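Local coordinates for platelet aggregation factor Sm-hPAF (Streptococcus mitis, PDB 4GWI), which probably lyses host cells by forming cholesterol-dependent membrane pores and, through the F-type lectin domain described here, binds fucosylated Lewis glycans, at residues K16-S21 with A55-L61; S45-F51 with T134-E140. The protein carries 2 engineered substitutions. Residues are numbered along the deposited sequence.

Both contacts are antiparallel chain pairings across one F-type lectin domain, but their chemistry differs. Interaction 1 joins two true strands at the edge of the five-stranded sheet and is only partly buried: one face carries polar side chains, the W56 indole and a magnesium ion, the other turns W57 and V59 inward. Interaction 2 is a mostly buried pairing of a loop with the run-in and start of strand 138-145, where threonine hydroxyls replace some backbone acceptors; a calcium site lies at one end and the fucose pocket toward the other. The segments alternate along the chain, and the two contacts touch directly, L136 CD2 lying 3.5 Å from W57 N and A55 CB 3.5 Å from T49 OG1.

Interaction 1 of 2, residues K16-S21 with A55-L61; sequences KQASQS and AWWQVDL. With MG (magnesium ion), chain E.
Backbone hydrogen bonds tie K16-S21 to A55-L61: D60 N donates to Q17 O (2.9 Å), S19 N to Q58 O (2.9 Å), Q58 N to S19 O (2.8 Å) and S21 N to W56 O (2.9 Å). Beyond them, W56 N reaches the hydroxyl S21 OG (3.1 Å), which also bonds to E52. A magnesium ion links the strands through Q17 OE1 (2.4 Å) and D60 OD2 (2.2 Å), with three waters completing the ligands seen; the two protein oxygens subtend roughly a right angle at the metal. Q17 (chi1 and chi2 t) and D60 (chi1 t) extend to the same face to reach it, while D60 OD1 is held by G62 N and R123. A water joins Q17 N (3.0 Å) to D60 O (2.7 Å).

Both strands are extended, and their axes run antiparallel at 164°, approaching to 4.6 Å. S19-Q58 is a hydrogen-bonded pair (CA-CA 5.4 Å); A18-V59 (CA-CA 4.2 Å) and Q20-W57 (Q20 CA to W57 CA 4.0 Å) are non-hydrogen-bonded pairs. S19 and Q58 share the magnesium face. On it, W56 (chi1 p) swings its indole across the neighbouring strand, so that S21 CB makes a CH-pi contact 3.5 Å from the five-membered-ring centroid. A18, Q20, W57 and V59 occupy the opposite face, where A18 CB meets W57 CZ2 at 3.8 Å. W57 (chi1 t) packs on L138 and V141, its NE1 bonded to A29 O. This is an edge-strand antiparallel pairing in the beta-sandwich of an F-type lectin, bearing a surface magnesium site.

Interaction 2 of 2, residues S45-F51 with T134-E140; sequences SVTHTNF and TPLSLAE. With CA (calcium ion), chain F; FUC (alpha-L-fucopyranose), chain B.
This is a buried antiparallel pairing in the F-type lectin fold, joining the irregular loop S45-F51 to T134-E140, which runs into the start of strand 138-145 and turns a corner at A139. The end-to-end directions differ by 164°, and CA atoms pair as V46-A139 (4.1 Å), H48-S137 (4.5 Å) and F51-P135 (4.3 Å). T47 N donates to L138 O (2.9 Å) and T49 N to L136 O (3.1 Å). The return bonds go to side chains: with chi1 p, T47 OG1 accepts from L138 N and T49 OG1 from L136 N, both at 2.9 Å. S137 OG donates to T47 O (2.8 Å).

At one end calcium is bound by S45 O (2.6 Å), S45 OG (2.4 Å), A139 O (2.3 Å) and E140 OE1 (2.4 Å), with R31, D34 and N36 completing the site; the E140 carboxylate is also held by G35. A139 and E140 form a classic beta bulge opposite Y73. Near the other end, P135 CG sits 3.8 Å from the F51 ring centroid, over its face. H48 (chi1 t) belongs to the glycan pocket: its ND1 donates to T49 O (2.7 Å), consistent with a fixed imidazole, and its NE2 is hydrogen-bonded to fucose O4 at 2.6 Å.

Interaction 1 of 2, residues K16-S21 with A55-L61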
loop_
_atom_site.group_PDB
_atom_site.type_symbol
_atom_site.label_atom_id
_atom_site.label_comp_id
_atom_site.label_asym_id
_atom_site.label_seq_id
_atom_site.Cartn_x
_atom_site.Cartn_y
_atom_site.Cartn_z
ATOM N N LYS A 16 10.703 -6.324 0.980
ATOM C CA LYS A 16 11.004 -5.630 2.245
ATOM C C LYS A 16 10.095 -6.053 3.410
ATOM O O LYS A 16 9.117 -6.777 3.190
ATOM C CB LYS A 16 10.821 -4.133 1.966
ATOM C CG LYS A 16 11.779 -3.478 0.946
ATOM C CD LYS A 16 13.195 -3.470 1.562
ATOM C CE LYS A 16 14.154 -2.743 0.630
ATOM N NZ LYS A 16 14.292 -3.297 -0.729
ATOM N N GLN A 17 10.460 -5.662 4.646
ATOM C CA GLN A 17 9.654 -6.005 5.784
ATOM C C GLN A 17 8.321 -5.272 5.730
ATOM O O GLN A 17 8.271 -4.063 5.431
ATOM C CB GLN A 17 10.415 -5.553 7.009
ATOM C CG GLN A 17 9.736 -6.055 8.286
ATOM C CD GLN A 17 10.560 -5.520 9.494
ATOM O OE1 GLN A 17 11.016 -4.311 9.480
ATOM N NE2 GLN A 17 10.603 -6.280 10.549
ATOM N N ALA A 18 7.237 -5.945 5.923
ATOM C CA ALA A 18 5.867 -5.343 5.850
ATOM C C ALA A 18 5.177 -5.790 7.083
ATOM O O ALA A 18 5.406 -6.861 7.704
ATOM C CB ALA A 18 5.093 -5.766 4.559
ATOM N N SER A 19 4.201 -4.967 7.431
ATOM C CA SER A 19 3.371 -5.265 8.647
ATOM C C SER A 19 1.998 -4.618 8.423
ATOM O O SER A 19 1.783 -3.824 7.527
ATOM C CB SER A 19 3.978 -4.738 9.966
ATOM O OG SER A 19 4.120 -3.349 9.903
ATOM N N GLN A 20 1.036 -5.014 9.270
ATOM C CA GLN A 20 -0.293 -4.422 9.112
ATOM C C GLN A 20 -1.010 -4.523 10.502
ATOM O O GLN A 20 -0.524 -5.189 11.451
ATOM C CB GLN A 20 -1.069 -5.147 7.940
ATOM C CG GLN A 20 -1.266 -6.654 8.251
ATOM C CD GLN A 20 -1.758 -7.407 7.049
ATOM O OE1 GLN A 20 -1.843 -6.867 5.949
ATOM N NE2 GLN A 20 -2.057 -8.720 7.248
ATOM N N SER A 21 -2.118 -3.831 10.553
ATOM C CA SER A 21 -2.846 -3.713 11.855
ATOM C C SER A 21 -3.343 -5.007 12.436
ATOM O O SER A 21 -3.340 -5.111 13.686
ATOM C CB SER A 21 -4.000 -2.657 11.632
ATOM O OG SER A 21 -4.848 -3.043 10.589
ATOM N N ALA A 55 -8.046 0.303 9.629
ATOM C CA ALA A 55 -7.018 -0.757 9.301
ATOM C C ALA A 55 -5.863 -0.065 8.518
ATOM O O ALA A 55 -6.070 0.921 7.791
ATOM C CB ALA A 55 -7.700 -1.770 8.401
ATOM N N TRP A 56 -4.687 -0.666 8.658
ATOM C CA TRP A 56 -3.558 -0.091 7.923
ATOM C C TRP A 56 -2.549 -1.214 7.549
ATOM O O TRP A 56 -2.555 -2.289 8.133
ATOM C CB TRP A 56 -2.849 1.074 8.729
ATOM C CG TRP A 56 -2.322 0.621 10.094
ATOM C CD1 TRP A 56 -3.001 0.724 11.343
ATOM C CD2 TRP A 56 -1.134 -0.167 10.381
ATOM N NE1 TRP A 56 -2.228 0.166 12.353
ATOM C CE2 TRP A 56 -1.100 -0.394 11.841
ATOM C CE3 TRP A 56 -0.017 -0.585 9.617
ATOM C CZ2 TRP A 56 -0.081 -1.170 12.460
ATOM C CZ3 TRP A 56 0.990 -1.330 10.237
ATOM C CH2 TRP A 56 0.959 -1.625 11.645
ATOM N N TRP A 57 -1.685 -0.852 6.598
ATOM C CA TRP A 57 -0.589 -1.758 6.151
ATOM C C TRP A 57 0.614 -0.863 5.935
ATOM O O TRP A 57 0.469 0.328 5.548
ATOM C CB TRP A 57 -1.089 -2.359 4.814
ATOM C CG TRP A 57 0.010 -3.169 4.149
ATOM C CD1 TRP A 57 0.201 -4.600 4.242
ATOM C CD2 TRP A 57 1.046 -2.678 3.269
ATOM N NE1 TRP A 57 1.345 -4.961 3.476
ATOM C CE2 TRP A 57 1.834 -3.852 2.887
ATOM C CE3 TRP A 57 1.383 -1.400 2.765
ATOM C CZ2 TRP A 57 2.969 -3.739 2.096
ATOM C CZ3 TRP A 57 2.517 -1.282 1.956
ATOM C CH2 TRP A 57 3.246 -2.460 1.575
ATOM N N GLN A 58 1.839 -1.370 6.169
ATOM C CA GLN A 58 3.040 -0.542 6.038
ATOM C C GLN A 58 4.177 -1.386 5.482
ATOM O O GLN A 58 4.267 -2.600 5.790
ATOM C CB GLN A 58 3.424 -0.073 7.447
ATOM C CG GLN A 58 4.703 0.783 7.442
ATOM C CD GLN A 58 4.901 1.235 8.878
ATOM O OE1 GLN A 58 5.543 0.529 9.663
ATOM N NE2 GLN A 58 4.257 2.328 9.186
ATOM N N VAL A 59 5.042 -0.755 4.662
ATOM C CA VAL A 59 6.322 -1.412 4.333
ATOM C C VAL A 59 7.457 -0.495 4.852
ATOM O O VAL A 59 7.400 0.750 4.768
ATOM C CB VAL A 59 6.418 -1.636 2.824
ATOM C CG1 VAL A 59 6.180 -0.324 2.010
ATOM C CG2 VAL A 59 7.793 -2.368 2.466
ATOM N N ASP A 60 8.484 -1.173 5.382
ATOM C CA ASP A 60 9.774 -0.497 5.824
ATOM C C ASP A 60 10.724 -0.644 4.683
ATOM O O ASP A 60 11.200 -1.800 4.378
ATOM C CB ASP A 60 10.238 -1.188 7.087
ATOM C CG ASP A 60 11.497 -0.585 7.626
ATOM O OD1 ASP A 60 12.042 0.283 6.976
ATOM O OD2 ASP A 60 11.914 -1.125 8.678
ATOM N N LEU A 61 11.092 0.437 4.037
ATOM C CA LEU A 61 12.072 0.382 2.915
ATOM C C LEU A 61 13.476 0.070 3.405
ATOM O O LEU A 61 14.367 -0.163 2.521
ATOM C CB LEU A 61 12.062 1.687 2.118
ATOM C CG LEU A 61 10.708 2.097 1.538
ATOM C CD1 LEU A 61 10.755 3.447 0.877
ATOM C CD2 LEU A 61 10.185 1.042 0.512
HETATM MG MG MG E . 11.353 -2.184 10.499
HETATM O O HOH W 1 12.767 -3.874 5.155
HETATM O O HOH W 2 6.864 -2.415 8.893
HETATM O O HOH W 3 11.614 -0.354 11.770
HETATM O O HOH W 4 9.506 -1.965 10.488
HETATM O O HOH W 5 11.262 -3.283 12.352
#

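Interaction 2 of 2, residues S45-F51 with T134-E140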
loop_
_atom_site.group_PDB
_atom_site.type_symbol
_atom_site.label_atom_id
_atom_site.label_comp_id
_atom_site.label_asym_id
_atom_site.label_seq_id
_atom_site.Cartn_x
_atom_site.Cartn_y
_atom_site.Cartn_z
ATOM N N SER A 45 -1.886 -14.011 -3.064
ATOM C CA SER A 45 -0.903 -12.902 -3.144
ATOM C C SER A 45 -1.589 -11.584 -2.727
ATOM O O SER A 45 -1.076 -10.505 -3.082
ATOM C CB SER A 45 -0.299 -12.814 -4.577
ATOM O OG SER A 45 0.927 -12.009 -4.477
ATOM N N VAL A 46 -2.689 -11.684 -1.945
ATOM C CA VAL A 46 -3.410 -10.465 -1.513
ATOM C C VAL A 46 -3.477 -10.505 0.008
ATOM O O VAL A 46 -3.719 -11.554 0.629
ATOM C CB VAL A 46 -4.862 -10.447 -2.097
ATOM C CG1 VAL A 46 -5.652 -9.224 -1.606
ATOM C CG2 VAL A 46 -4.853 -10.538 -3.684
ATOM N N THR A 47 -3.269 -9.316 0.611
ATOM C CA THR A 47 -3.265 -9.274 2.103
ATOM C C THR A 47 -4.719 -9.158 2.615
ATOM O O THR A 47 -5.666 -8.955 1.824
ATOM C CB THR A 47 -2.571 -7.993 2.586
ATOM O OG1 THR A 47 -3.305 -6.801 2.194
ATOM C CG2 THR A 47 -1.152 -7.774 1.970
ATOM N N HIS A 48 -4.840 -9.270 3.958
ATOM C CA HIS A 48 -6.214 -9.068 4.557
ATOM C C HIS A 48 -6.053 -8.835 6.021
ATOM O O HIS A 48 -5.405 -9.636 6.727
ATOM C CB HIS A 48 -7.015 -10.419 4.353
ATOM C CG HIS A 48 -8.498 -10.264 4.353
ATOM N ND1 HIS A 48 -9.220 -9.646 5.363
ATOM C CD2 HIS A 48 -9.410 -10.753 3.422
ATOM C CE1 HIS A 48 -10.551 -9.732 5.036
ATOM N NE2 HIS A 48 -10.668 -10.390 3.854
ATOM N N THR A 49 -6.612 -7.705 6.494
ATOM C CA THR A 49 -6.642 -7.495 7.947
ATOM C C THR A 49 -8.023 -7.951 8.509
ATOM O O THR A 49 -8.900 -8.391 7.743
ATOM C CB THR A 49 -6.499 -6.031 8.318
ATOM O OG1 THR A 49 -7.623 -5.273 7.834
ATOM C CG2 THR A 49 -5.243 -5.332 7.625
ATOM N N ASN A 50 -8.134 -7.836 9.839
ATOM C CA ASN A 50 -9.482 -8.037 10.373
ATOM C C ASN A 50 -10.385 -6.926 9.840
ATOM O O ASN A 50 -9.975 -5.878 9.398
ATOM C CB ASN A 50 -9.393 -7.909 11.876
ATOM C CG ASN A 50 -8.600 -9.032 12.540
ATOM O OD1 ASN A 50 -8.514 -10.135 12.008
ATOM N ND2 ASN A 50 -8.194 -8.797 13.792
ATOM N N PHE A 51 -11.692 -7.179 9.986
ATOM C CA PHE A 51 -12.670 -6.085 9.865
ATOM C C PHE A 51 -12.492 -5.273 11.115
ATOM O O PHE A 51 -12.658 -5.793 12.272
ATOM C CB PHE A 51 -14.112 -6.641 9.873
ATOM C CG PHE A 51 -14.578 -7.233 8.607
ATOM C CD1 PHE A 51 -15.581 -6.578 7.779
ATOM C CD2 PHE A 51 -14.096 -8.467 8.202
ATOM C CE1 PHE A 51 -15.977 -7.168 6.597
ATOM C CE2 PHE A 51 -14.458 -9.013 6.987
ATOM C CZ PHE A 51 -15.427 -8.384 6.174
ATOM N N THR A 134 -13.920 -2.224 8.465
ATOM C CA THR A 134 -13.607 -2.562 7.056
ATOM C C THR A 134 -12.161 -3.170 7.044
ATOM O O THR A 134 -11.298 -2.675 7.706
ATOM C CB THR A 134 -13.597 -1.324 6.130
ATOM O OG1 THR A 134 -14.934 -0.717 6.221
ATOM C CG2 THR A 134 -13.371 -1.652 4.665
ATOM N N PRO A 135 -11.989 -4.262 6.322
ATOM C CA PRO A 135 -10.606 -4.854 6.250
ATOM C C PRO A 135 -9.860 -4.222 5.098
ATOM O O PRO A 135 -10.441 -3.814 4.104
ATOM C CB PRO A 135 -10.835 -6.350 5.923
ATOM C CG PRO A 135 -12.199 -6.396 5.272
ATOM C CD PRO A 135 -12.971 -5.115 5.602
ATOM N N LEU A 136 -8.529 -4.135 5.289
ATOM C CA LEU A 136 -7.646 -3.630 4.201
ATOM C C LEU A 136 -7.032 -4.890 3.515
ATOM O O LEU A 136 -6.371 -5.697 4.155
ATOM C CB LEU A 136 -6.579 -2.706 4.812
ATOM C CG LEU A 136 -5.483 -2.250 3.796
ATOM C CD1 LEU A 136 -6.103 -1.471 2.624
ATOM C CD2 LEU A 136 -4.488 -1.387 4.647
ATOM N N SER A 137 -7.224 -4.907 2.189
ATOM C CA SER A 137 -6.623 -5.938 1.306
ATOM C C SER A 137 -5.916 -5.284 0.141
ATOM O O SER A 137 -6.559 -4.563 -0.601
ATOM C CB SER A 137 -7.716 -6.889 0.764
ATOM O OG SER A 137 -8.216 -7.714 1.847
ATOM N N LEU A 138 -4.644 -5.598 -0.021
ATOM C CA LEU A 138 -3.897 -5.057 -1.165
ATOM C C LEU A 138 -3.248 -6.226 -1.910
ATOM O O LEU A 138 -2.639 -7.139 -1.260
ATOM C CB LEU A 138 -2.753 -4.155 -0.611
ATOM C CG LEU A 138 -3.337 -2.933 0.068
ATOM C CD1 LEU A 138 -2.249 -2.366 1.043
ATOM C CD2 LEU A 138 -3.647 -1.876 -0.993
ATOM N N ALA A 139 -3.380 -6.231 -3.258
ATOM C CA ALA A 139 -2.653 -7.296 -3.936
ATOM C C ALA A 139 -1.158 -7.019 -4.048
ATOM O O ALA A 139 -0.352 -7.878 -4.103
ATOM C CB ALA A 139 -3.243 -7.346 -5.382
ATOM N N GLU A 140 -0.792 -5.720 -4.100
ATOM C CA GLU A 140 0.658 -5.371 -4.177
ATOM C C GLU A 140 0.749 -3.852 -3.944
ATOM O O GLU A 140 -0.167 -3.107 -4.296
ATOM C CB GLU A 140 1.181 -5.682 -5.635
ATOM C CG GLU A 140 2.730 -5.726 -5.646
ATOM C CD GLU A 140 3.375 -7.001 -5.071
ATOM O OE1 GLU A 140 2.734 -7.917 -4.513
ATOM O OE2 GLU A 140 4.633 -7.046 -5.084
HETATM CA CA CA F . 1.125 -9.693 -4.106
HETATM C C1 FUC B . -14.669 -13.116 0.379
HETATM C C2 FUC B . -15.183 -11.971 1.233
HETATM C C3 FUC B . -14.903 -12.210 2.685
HETATM C C4 FUC B . -13.406 -12.365 2.854
HETATM C C5 FUC B . -12.980 -13.518 1.972
HETATM C C6 FUC B . -11.499 -13.798 2.080
HETATM O O2 FUC B . -16.581 -11.844 1.034
HETATM O O3 FUC B . -15.362 -11.139 3.405
HETATM O O4 FUC B . -12.788 -11.160 2.487
HETATM O O5 FUC B . -13.300 -13.278 0.632
HETATM O O HOH W 6 -3.528 -5.310 4.392
#